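Local coordinates for putative pachytene checkpoint protein 2 (Caenorhabditis elegans, PDB 4XGU), which hydrolyses ATP to remodel partner proteins and probably plays a key role in chromosome recombination during meiosis, at residues Lys9-Glu14 against Thr73-Asp78; His96-His101 against Gln126-Glu131; Met232-Asp237 against Ile284-Arg289. All coordinates share one frame; numbering follows the deposited sequence.

Interaction 1 (Lys9-Glu14 against Thr73-Asp78)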
loop_
_atom_site.group_PDB
_atom_site.type_symbol
_atom_site.label_atom_id
_atom_site.label_comp_id
_atom_site.label_asym_id
_atom_site.label_seq_id
_atom_site.Cartn_x
_atom_site.Cartn_y
_atom_site.Cartn_z
ATOM N N LYS B 9 -50.802 -26.461 16.556
ATOM C CA LYS B 9 -50.054 -27.611 17.062
ATOM C C LYS B 9 -49.073 -27.285 18.194
ATOM O O LYS B 9 -49.189 -27.842 19.286
ATOM C CB LYS B 9 -49.315 -28.297 15.913
ATOM C CG LYS B 9 -50.228 -29.125 15.019
ATOM C CD LYS B 9 -49.463 -30.246 14.337
ATOM C CE LYS B 9 -50.394 -31.175 13.572
ATOM N NZ LYS B 9 -49.650 -32.298 12.934
ATOM N N ASN B 10 -48.114 -26.400 17.946
ATOM C CA ASN B 10 -47.149 -26.052 18.988
ATOM C C ASN B 10 -47.186 -24.587 19.390
ATOM O O ASN B 10 -46.783 -23.702 18.632
ATOM C CB ASN B 10 -45.730 -26.415 18.553
ATOM C CG ASN B 10 -45.184 -27.624 19.293
ATOM O OD1 ASN B 10 -45.944 -28.432 19.829
ATOM N ND2 ASN B 10 -43.860 -27.749 19.330
ATOM N N ILE B 11 -47.677 -24.345 20.598
ATOM C CA ILE B 11 -47.666 -23.019 21.188
ATOM C C ILE B 11 -47.007 -23.112 22.555
ATOM O O ILE B 11 -47.218 -24.080 23.286
ATOM C CB ILE B 11 -49.084 -22.436 21.328
ATOM C CG1 ILE B 11 -49.868 -22.618 20.030
ATOM C CG2 ILE B 11 -49.019 -20.967 21.708
ATOM C CD1 ILE B 11 -51.249 -22.008 20.067
ATOM N N HIS B 12 -46.205 -22.110 22.899
ATOM C CA HIS B 12 -45.474 -22.129 24.156
ATOM C C HIS B 12 -46.047 -21.136 25.159
ATOM O O HIS B 12 -46.760 -20.200 24.792
ATOM C CB HIS B 12 -43.995 -21.831 23.913
ATOM C CG HIS B 12 -43.311 -22.842 23.046
ATOM N ND1 HIS B 12 -42.514 -23.846 23.560
ATOM C CD2 HIS B 12 -43.303 -23.007 21.704
ATOM C CE1 HIS B 12 -42.047 -24.582 22.569
ATOM N NE2 HIS B 12 -42.511 -24.096 21.432
ATOM N N ALA B 13 -45.734 -21.349 26.430
ATOM C CA ALA B 13 -46.129 -20.412 27.466
ATOM C C ALA B 13 -45.002 -20.217 28.476
ATOM O O ALA B 13 -44.472 -21.182 29.030
ATOM C CB ALA B 13 -47.394 -20.884 28.159
ATOM N N GLU B 14 -44.635 -18.960 28.698
ATOM C CA GLU B 14 -43.613 -18.613 29.671
ATOM C C GLU B 14 -44.281 -17.955 30.865
ATOM O O GLU B 14 -45.052 -17.013 30.705
ATOM C CB GLU B 14 -42.568 -17.680 29.057
ATOM C CG GLU B 14 -41.976 -18.193 27.752
ATOM C CD GLU B 14 -41.179 -17.134 27.009
ATOM O OE1 GLU B 14 -40.928 -16.058 27.596
ATOM O OE2 GLU B 14 -40.809 -17.377 25.839
ATOM N N THR B 73 -46.689 -18.135 19.751
ATOM C CA THR B 73 -46.404 -19.126 18.726
ATOM C C THR B 73 -45.859 -18.442 17.485
ATOM O O THR B 73 -46.074 -17.247 17.279
ATOM C CB THR B 73 -47.649 -19.928 18.343
ATOM O OG1 THR B 73 -47.308 -20.872 17.321
ATOM C CG2 THR B 73 -48.725 -18.991 17.817
ATOM N N CYS B 74 -45.157 -19.204 16.656
ATOM C CA CYS B 74 -44.599 -18.668 15.422
ATOM C C CYS B 74 -45.553 -18.903 14.256
ATOM O O CYS B 74 -45.334 -18.405 13.154
ATOM C CB CYS B 74 -43.232 -19.294 15.142
ATOM S SG CYS B 74 -41.997 -18.961 16.432
ATOM N N GLU B 75 -46.619 -19.656 14.515
ATOM C CA GLU B 75 -47.636 -19.941 13.508
ATOM C C GLU B 75 -48.526 -18.728 13.251
ATOM O O GLU B 75 -49.022 -18.536 12.141
ATOM C CB GLU B 75 -48.501 -21.128 13.939
ATOM C CG GLU B 75 -47.722 -22.391 14.267
ATOM C CD GLU B 75 -48.616 -23.517 14.758
ATOM O OE1 GLU B 75 -49.344 -24.105 13.929
ATOM O OE2 GLU B 75 -48.594 -23.812 15.972
ATOM N N LEU B 76 -48.730 -17.918 14.284
ATOM C CA LEU B 76 -49.609 -16.757 14.185
ATOM C C LEU B 76 -48.833 -15.456 14.050
ATOM O O LEU B 76 -47.649 -15.386 14.378
ATOM C CB LEU B 76 -50.536 -16.675 15.402
ATOM C CG LEU B 76 -51.870 -17.423 15.322
ATOM C CD1 LEU B 76 -52.673 -17.219 16.597
ATOM C CD2 LEU B 76 -52.668 -16.975 14.105
ATOM N N ARG B 77 -49.519 -14.426 13.565
ATOM C CA ARG B 77 -48.932 -13.103 13.415
ATOM C C ARG B 77 -48.554 -12.547 14.789
ATOM O O ARG B 77 -49.104 -12.967 15.808
ATOM C CB ARG B 77 -49.907 -12.171 12.686
ATOM C CG ARG B 77 -49.366 -10.782 12.392
ATOM C CD ARG B 77 -50.321 -9.974 11.534
ATOM N NE ARG B 77 -50.090 -10.194 10.110
ATOM C CZ ARG B 77 -50.783 -11.045 9.359
ATOM N NH1 ARG B 77 -51.763 -11.761 9.894
ATOM N NH2 ARG B 77 -50.497 -11.177 8.069
ATOM N N ASP B 78 -47.610 -11.609 14.805
ATOM C CA ASP B 78 -47.034 -11.086 16.040
ATOM C C ASP B 78 -48.058 -10.541 17.037
ATOM O O ASP B 78 -47.837 -10.598 18.242
ATOM C CB ASP B 78 -46.015 -9.991 15.711
ATOM C CG ASP B 78 -45.238 -9.527 16.930
ATOM O OD1 ASP B 78 -45.060 -10.334 17.868
ATOM O OD2 ASP B 78 -44.800 -8.358 16.949
#
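The ST turn that starts at Thr73 docks on the backbone of Asn10 and the side chain of Ile11, near the end of the antiparallel pairing of strands 12-16 and 68-72 in the Pch2 N-terminal domain. His12 and Gly72 still bond backbone to backbone there; beyond them, the side chains of Thr73 and Glu75 supply the bonds. Threonine suits the turn because its hydroxyl works in both directions. It accepts from its own loop, Glu75 N lying 3.1 Å from Thr73 OG1 in a nearly straight bond (170°), and it donates across the contact to Asn10 O, 3.2 Å from Thr73 OG1, approaching from a little outside the carbonyl plane. OG1 stands anti to the backbone N of Thr73 (chi1 179°), beside the carbonyl carbon, and from there serves both partners. Glu75, drawn close by the turn, extends its chain beyond CG and presents its carboxylate to the other end of the same residue: Asn10 N donates to Glu75 OE2 over 3.3 Å, meeting the oxygen on its syn side but well out of the carboxylate plane. The backbone of Asn10 is thus held at both its N-H and its carbonyl. The loop in turn is tied to Asn46 and Trp47, which bond the backbone N and O of Thr73, while Lys9 leads off to a salt bridge with Glu400 of the second subunit. Next to these polar groups, the branched Ile11 provides the apolar part of the contact, touching Thr73 CB with two branches, CG2 at 3.8 Å and CG1 at 3.9 Å.

Interaction 2 (His96-His101 against Gln126-Glu131)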
loop_
_atom_site.group_PDB
_atom_site.type_symbol
_atom_site.label_atom_id
_atom_site.label_comp_id
_atom_site.label_asym_id
_atom_site.label_seq_id
_atom_site.Cartn_x
_atom_site.Cartn_y
_atom_site.Cartn_z
ATOM N N HIS B 96 -43.080 -23.175 30.251
ATOM C CA HIS B 96 -41.909 -23.056 31.108
ATOM C C HIS B 96 -42.100 -22.015 32.194
ATOM O O HIS B 96 -42.562 -20.900 31.946
ATOM C CB HIS B 96 -40.674 -22.715 30.283
ATOM C CG HIS B 96 -40.506 -23.574 29.073
ATOM N ND1 HIS B 96 -40.957 -23.196 27.827
ATOM C CD2 HIS B 96 -39.947 -24.798 28.916
ATOM C CE1 HIS B 96 -40.678 -24.148 26.953
ATOM N NE2 HIS B 96 -40.067 -25.130 27.588
ATOM N N VAL B 97 -41.724 -22.395 33.403
ATOM C CA VAL B 97 -41.852 -21.525 34.548
ATOM C C VAL B 97 -40.453 -21.065 34.955
ATOM O O VAL B 97 -39.505 -21.851 34.928
ATOM C CB VAL B 97 -42.562 -22.249 35.688
ATOM C CG1 VAL B 97 -42.990 -21.274 36.763
ATOM C CG2 VAL B 97 -43.802 -23.024 35.152
ATOM N N TYR B 98 -40.320 -19.790 35.307
ATOM C CA TYR B 98 -39.003 -19.207 35.539
ATOM C C TYR B 98 -39.049 -18.052 36.535
ATOM O O TYR B 98 -40.103 -17.468 36.778
ATOM C CB TYR B 98 -38.401 -18.721 34.220
ATOM C CG TYR B 98 -39.115 -17.518 33.639
ATOM C CD1 TYR B 98 -40.312 -17.659 32.944
ATOM C CD2 TYR B 98 -38.591 -16.243 33.778
ATOM C CE1 TYR B 98 -40.968 -16.559 32.409
ATOM C CE2 TYR B 98 -39.238 -15.139 33.250
ATOM C CZ TYR B 98 -40.426 -15.302 32.567
ATOM O OH TYR B 98 -41.069 -14.203 32.042
ATOM N N LYS B 99 -37.892 -17.732 37.105
ATOM C CA LYS B 99 -37.729 -16.538 37.927
ATOM C C LYS B 99 -36.476 -15.815 37.437
ATOM O O LYS B 99 -35.438 -16.443 37.258
ATOM C CB LYS B 99 -37.627 -16.906 39.413
ATOM C CG LYS B 99 -36.538 -17.922 39.734
ATOM C CD LYS B 99 -36.399 -18.145 41.228
ATOM C CE LYS B 99 -37.707 -18.614 41.835
ATOM N NZ LYS B 99 -37.594 -18.804 43.303
ATOM N N LEU B 100 -36.569 -14.512 37.192
ATOM C CA LEU B 100 -35.452 -13.760 36.628
ATOM C C LEU B 100 -34.454 -13.342 37.685
ATOM O O LEU B 100 -34.840 -12.998 38.801
ATOM C CB LEU B 100 -35.948 -12.514 35.888
ATOM C CG LEU B 100 -37.243 -11.804 36.276
ATOM C CD1 LEU B 100 -37.143 -10.950 37.559
ATOM C CD2 LEU B 100 -37.735 -11.026 35.082
ATOM N N HIS B 101 -33.174 -13.354 37.325
ATOM C CA HIS B 101 -32.138 -12.926 38.248
ATOM C C HIS B 101 -32.004 -11.412 38.179
ATOM O O HIS B 101 -32.093 -10.828 37.096
ATOM C CB HIS B 101 -30.799 -13.595 37.926
ATOM C CG HIS B 101 -30.932 -14.964 37.331
ATOM N ND1 HIS B 101 -30.883 -16.117 38.086
ATOM C CD2 HIS B 101 -31.105 -15.362 36.050
ATOM C CE1 HIS B 101 -31.028 -17.165 37.294
ATOM N NE2 HIS B 101 -31.164 -16.734 36.053
ATOM N N GLN B 126 -26.675 -12.732 33.360
ATOM C CA GLN B 126 -27.315 -13.941 33.861
ATOM C C GLN B 126 -28.732 -14.040 33.298
ATOM O O GLN B 126 -29.567 -13.173 33.554
ATOM C CB GLN B 126 -27.340 -13.927 35.392
ATOM C CG GLN B 126 -27.678 -15.260 36.034
ATOM C CD GLN B 126 -26.591 -16.294 35.827
ATOM O OE1 GLN B 126 -25.411 -15.958 35.725
ATOM N NE2 GLN B 126 -26.985 -17.561 35.755
ATOM N N LEU B 127 -29.010 -15.093 32.534
ATOM C CA LEU B 127 -30.296 -15.202 31.841
ATOM C C LEU B 127 -31.268 -16.181 32.496
ATOM O O LEU B 127 -30.882 -17.295 32.860
ATOM C CB LEU B 127 -30.077 -15.614 30.386
ATOM C CG LEU B 127 -29.322 -14.607 29.523
ATOM C CD1 LEU B 127 -29.359 -15.034 28.062
ATOM C CD2 LEU B 127 -29.907 -13.216 29.703
ATOM N N PRO B 128 -32.545 -15.779 32.619
ATOM C CA PRO B 128 -33.082 -14.476 32.195
ATOM C C PRO B 128 -32.966 -13.389 33.265
ATOM O O PRO B 128 -33.191 -13.659 34.442
ATOM C CB PRO B 128 -34.550 -14.786 31.913
ATOM C CG PRO B 128 -34.873 -15.903 32.842
ATOM C CD PRO B 128 -33.615 -16.720 32.991
ATOM N N CYS B 129 -32.624 -12.172 32.852
ATOM C CA CYS B 129 -32.410 -11.066 33.789
ATOM C C CYS B 129 -33.529 -10.044 33.769
ATOM O O CYS B 129 -34.348 -10.037 32.862
ATOM C CB CYS B 129 -31.088 -10.354 33.490
ATOM S SG CYS B 129 -30.945 -9.738 31.803
ATOM N N VAL B 130 -33.540 -9.151 34.755
ATOM C CA VAL B 130 -34.605 -8.153 34.844
ATOM C C VAL B 130 -34.544 -7.165 33.695
ATOM O O VAL B 130 -35.569 -6.628 33.306
ATOM C CB VAL B 130 -34.575 -7.376 36.186
ATOM C CG1 VAL B 130 -34.237 -8.264 37.297
ATOM C CG2 VAL B 130 -33.564 -6.252 36.176
ATOM N N GLU B 131 -33.358 -6.972 33.123
ATOM C CA GLU B 131 -33.142 -5.895 32.170
ATOM C C GLU B 131 -33.678 -6.223 30.783
ATOM O O GLU B 131 -34.046 -5.329 30.025
ATOM C CB GLU B 131 -31.653 -5.556 32.089
ATOM C CG GLU B 131 -31.081 -4.906 33.349
ATOM C CD GLU B 131 -30.677 -5.911 34.418
ATOM O OE1 GLU B 131 -30.949 -7.117 34.244
ATOM O OE2 GLU B 131 -30.077 -5.493 35.434
#
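Hydrogen bonds between His101 and the run Leu127-Val130 carry this contact, a single beta bridge in which His101 lies opposite Cys129. His101 N donates to Pro128 O at 2.9 Å, in the carbonyl plane, and Val130 N returns a weak bond to His101 O, so the backbone of His101 reaches the residues on either side of Cys129. A further weak bond comes from the imidazole, whose NE2 lies 3.3 Å from Leu127 O, with that oxygen near the ring plane. Two CA-H...O contacts reinforce the bridge, from Leu100 CA to Pro128 O and from Cys129 CA to His101 O.

The flat His101 ring also takes part in a CH-pi contact. Gln126 CG, anti to its backbone N (chi1 -166°), rests over one face, 3.6 Å from the ring centroid, while the amide plane of Gln126 stands nearly perpendicular to the ring. An alanine at His101 would probably leave Leu127 O without its imidazole donor and open a gap beside Gln126 CG.

Apolar contacts complete the interface: Tyr98 CD2 meets Pro128 CG at 3.8 Å, and the Leu100 and Val130 side chains cross at about a right angle, with Leu100 CD1 4.0 Å from Val130 CG1. Compact proline, preceded by a cis peptide bond, fits between the Tyr98 and His101 rings.

Strand 95-98, paired with strand 12-16 of the N-terminal domain, is thereby joined to the end of strand 123-127, whose neighbour in the AAA+ sheet is strand 206-212; helix 185-199 flanks both, with Ile198 against Tyr98 and Gln194 against Pro128.

Interaction 3 (Met232-Asp237 against Ile284-Arg289)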
loop_
_atom_site.group_PDB
_atom_site.type_symbol
_atom_site.label_atom_id
_atom_site.label_comp_id
_atom_site.label_asym_id
_atom_site.label_seq_id
_atom_site.Cartn_x
_atom_site.Cartn_y
_atom_site.Cartn_z
ATOM N N MET B 232 -9.955 -13.294 26.540
ATOM C CA MET B 232 -11.379 -13.082 26.758
ATOM C C MET B 232 -12.186 -14.290 26.307
ATOM O O MET B 232 -13.083 -14.750 27.014
ATOM C CB MET B 232 -11.851 -11.829 26.020
ATOM C CG MET B 232 -13.319 -11.503 26.227
ATOM S SD MET B 232 -13.802 -10.013 25.339
ATOM C CE MET B 232 -13.315 -10.450 23.673
ATOM N N PHE B 233 -11.857 -14.803 25.126
ATOM C CA PHE B 233 -12.564 -15.946 24.566
ATOM C C PHE B 233 -12.226 -17.234 25.315
ATOM O O PHE B 233 -13.026 -18.169 25.346
ATOM C CB PHE B 233 -12.245 -16.082 23.075
ATOM C CG PHE B 233 -13.089 -15.203 22.192
ATOM C CD1 PHE B 233 -12.894 -13.832 22.155
ATOM C CD2 PHE B 233 -14.082 -15.747 21.398
ATOM C CE1 PHE B 233 -13.674 -13.026 21.342
ATOM C CE2 PHE B 233 -14.864 -14.946 20.587
ATOM C CZ PHE B 233 -14.660 -13.583 20.559
ATOM N N ASP B 234 -11.044 -17.274 25.925
ATOM C CA ASP B 234 -10.640 -18.419 26.736
ATOM C C ASP B 234 -11.532 -18.559 27.966
ATOM O O ASP B 234 -11.793 -19.669 28.433
ATOM C CB ASP B 234 -9.175 -18.294 27.161
ATOM C CG ASP B 234 -8.218 -18.875 26.137
ATOM O OD1 ASP B 234 -8.501 -19.975 25.617
ATOM O OD2 ASP B 234 -7.186 -18.231 25.852
ATOM N N GLN B 235 -11.996 -17.428 28.486
ATOM C CA GLN B 235 -12.919 -17.434 29.614
ATOM C C GLN B 235 -14.304 -17.895 29.175
ATOM O O GLN B 235 -14.981 -18.627 29.899
ATOM C CB GLN B 235 -13.005 -16.049 30.255
ATOM C CG GLN B 235 -14.019 -15.969 31.379
ATOM C CD GLN B 235 -13.867 -14.721 32.219
ATOM O OE1 GLN B 235 -13.312 -13.718 31.772
ATOM N NE2 GLN B 235 -14.354 -14.781 33.453
ATOM N N ILE B 236 -14.722 -17.462 27.989
ATOM C CA ILE B 236 -15.980 -17.922 27.415
ATOM C C ILE B 236 -15.927 -19.426 27.224
ATOM O O ILE B 236 -16.911 -20.130 27.448
ATOM C CB ILE B 236 -16.282 -17.264 26.055
ATOM C CG1 ILE B 236 -15.946 -15.775 26.080
ATOM C CG2 ILE B 236 -17.738 -17.491 25.667
ATOM C CD1 ILE B 236 -16.273 -15.059 24.789
ATOM N N ASP B 237 -14.758 -19.908 26.812
ATOM C CA ASP B 237 -14.552 -21.327 26.568
ATOM C C ASP B 237 -14.769 -22.132 27.845
ATOM O O ASP B 237 -15.459 -23.149 27.824
ATOM C CB ASP B 237 -13.152 -21.576 26.009
ATOM C CG ASP B 237 -13.017 -22.938 25.360
ATOM O OD1 ASP B 237 -13.322 -23.954 26.018
ATOM O OD2 ASP B 237 -12.615 -22.995 24.179
ATOM N N ILE B 284 -13.649 -17.136 17.322
ATOM C CA ILE B 284 -15.052 -17.346 16.981
ATOM C C ILE B 284 -15.266 -18.796 16.567
ATOM O O ILE B 284 -16.221 -19.439 17.000
ATOM C CB ILE B 284 -15.517 -16.410 15.845
ATOM C CG1 ILE B 284 -15.699 -14.985 16.363
ATOM C CG2 ILE B 284 -16.825 -16.896 15.255
ATOM C CD1 ILE B 284 -16.161 -14.009 15.304
ATOM N N ASP B 285 -14.358 -19.309 15.745
ATOM C CA ASP B 285 -14.447 -20.679 15.252
ATOM C C ASP B 285 -14.371 -21.720 16.364
ATOM O O ASP B 285 -15.065 -22.738 16.317
ATOM C CB ASP B 285 -13.346 -20.946 14.227
ATOM C CG ASP B 285 -13.742 -20.530 12.826
ATOM O OD1 ASP B 285 -14.444 -19.506 12.685
ATOM O OD2 ASP B 285 -13.360 -21.235 11.868
ATOM N N ARG B 286 -13.523 -21.469 17.357
ATOM C CA ARG B 286 -13.377 -22.392 18.476
ATOM C C ARG B 286 -14.667 -22.498 19.270
ATOM O O ARG B 286 -15.087 -23.583 19.670
ATOM C CB ARG B 286 -12.243 -21.949 19.401
ATOM C CG ARG B 286 -12.232 -22.679 20.738
ATOM C CD ARG B 286 -10.874 -22.597 21.411
ATOM N NE ARG B 286 -10.555 -21.242 21.842
ATOM C CZ ARG B 286 -10.288 -20.903 23.099
ATOM N NH1 ARG B 286 -10.298 -21.825 24.053
ATOM N NH2 ARG B 286 -10.005 -19.643 23.403
ATOM N N ILE B 287 -15.296 -21.351 19.479
ATOM C CA ILE B 287 -16.462 -21.245 20.340
ATOM C C ILE B 287 -17.715 -21.905 19.749
ATOM O O ILE B 287 -18.434 -22.626 20.449
ATOM C CB ILE B 287 -16.736 -19.761 20.654
ATOM C CG1 ILE B 287 -15.725 -19.258 21.683
ATOM C CG2 ILE B 287 -18.139 -19.554 21.157
ATOM C CD1 ILE B 287 -16.210 -18.080 22.488
ATOM N N ARG B 288 -17.960 -21.676 18.461
ATOM C CA ARG B 288 -19.166 -22.172 17.799
ATOM C C ARG B 288 -19.233 -23.698 17.702
ATOM O O ARG B 288 -20.303 -24.258 17.463
ATOM C CB ARG B 288 -19.279 -21.568 16.398
ATOM C CG ARG B 288 -17.978 -21.579 15.619
ATOM C CD ARG B 288 -18.165 -21.076 14.200
ATOM N NE ARG B 288 -18.688 -22.122 13.328
ATOM C CZ ARG B 288 -18.940 -21.960 12.035
ATOM N NH1 ARG B 288 -18.721 -20.787 11.458
ATOM N NH2 ARG B 288 -19.413 -22.972 11.317
ATOM N N ARG B 289 -18.098 -24.366 17.886
ATOM C CA ARG B 289 -18.047 -25.823 17.783
ATOM C C ARG B 289 -18.824 -26.512 18.894
ATOM O O ARG B 289 -19.279 -27.644 18.734
ATOM C CB ARG B 289 -16.600 -26.313 17.790
ATOM C CG ARG B 289 -15.993 -26.410 16.410
ATOM C CD ARG B 289 -14.538 -26.839 16.457
ATOM N NE ARG B 289 -13.759 -26.123 15.452
ATOM C CZ ARG B 289 -13.763 -26.412 14.154
ATOM N NH1 ARG B 289 -14.504 -27.412 13.693
ATOM N NH2 ARG B 289 -13.027 -25.699 13.312
#
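Arg286 reaches from helix 275-288 to two aspartates one helical turn apart on helix 228-241, forming a salt-bridge network. Asp237 OD2 lies 2.6 Å from Arg286 NH1, and Asp234 OD1 lies 2.7 Å from Arg286 NH2. NH2 meets Asp234 OD1 from above the carboxylate plane, 69° out of it; NH1 adds a weak bond to the same oxygen. A long, planar donor suits this place: Arg286 leaves its helix with CG anti to the backbone N, then bends at chi3 (68°), which swings NE out of the extended line. Both groups have further partners nearby: Arg286 NH2 bonds Gln283 OE1, and Asp237 OD1 forms a salt bridge with Arg290. That second cation probably offsets the nearness of Glu241 to Asp237.

The two helices belong to successive beta-alpha-beta crossovers of the AAA+ core, linking parallel strands 206-212, 245-251 and 293-299. Their short segments run almost parallel (5°), with axes 10.2 Å apart.

Alongside the salt bridges, Ile287 CD1 packs against both Phe233 and Ile236. It lies 3.3 Å from Phe233 CD2, a tight approach, and 3.6 Å from Ile236 CG2. Farther out, Phe233 CE2 meets Ile284 CG1 at 4.3 Å. These apolar residues suit burial against the sheet, where Ile236 touches Leu210, Phe233 touches Ile212, and Ile287 packs on Val293 and Ile295.

Overall arrangement
Interactions 1 and 2 share one sheet: strands 12-16 and 95-98 are neighbours, and Ala13 O lies 2.7 Å from His96 N, a probable hydrogen bond, although the contact centres are 20 Å apart. Interaction 2 carries that N-terminal sheet to the AAA+ module and lies close to the predicted ATP site, the side chain of Cys129 being about 12 Å from that of Thr186; ADP is bound in this structure. Interaction 3 is remote from the annotated sites. Its centre is 24 Å from that of interaction 2, with nearest atoms about 11 Å apart, and 33 Å from that of interaction 1. Along the chain the three follow in series.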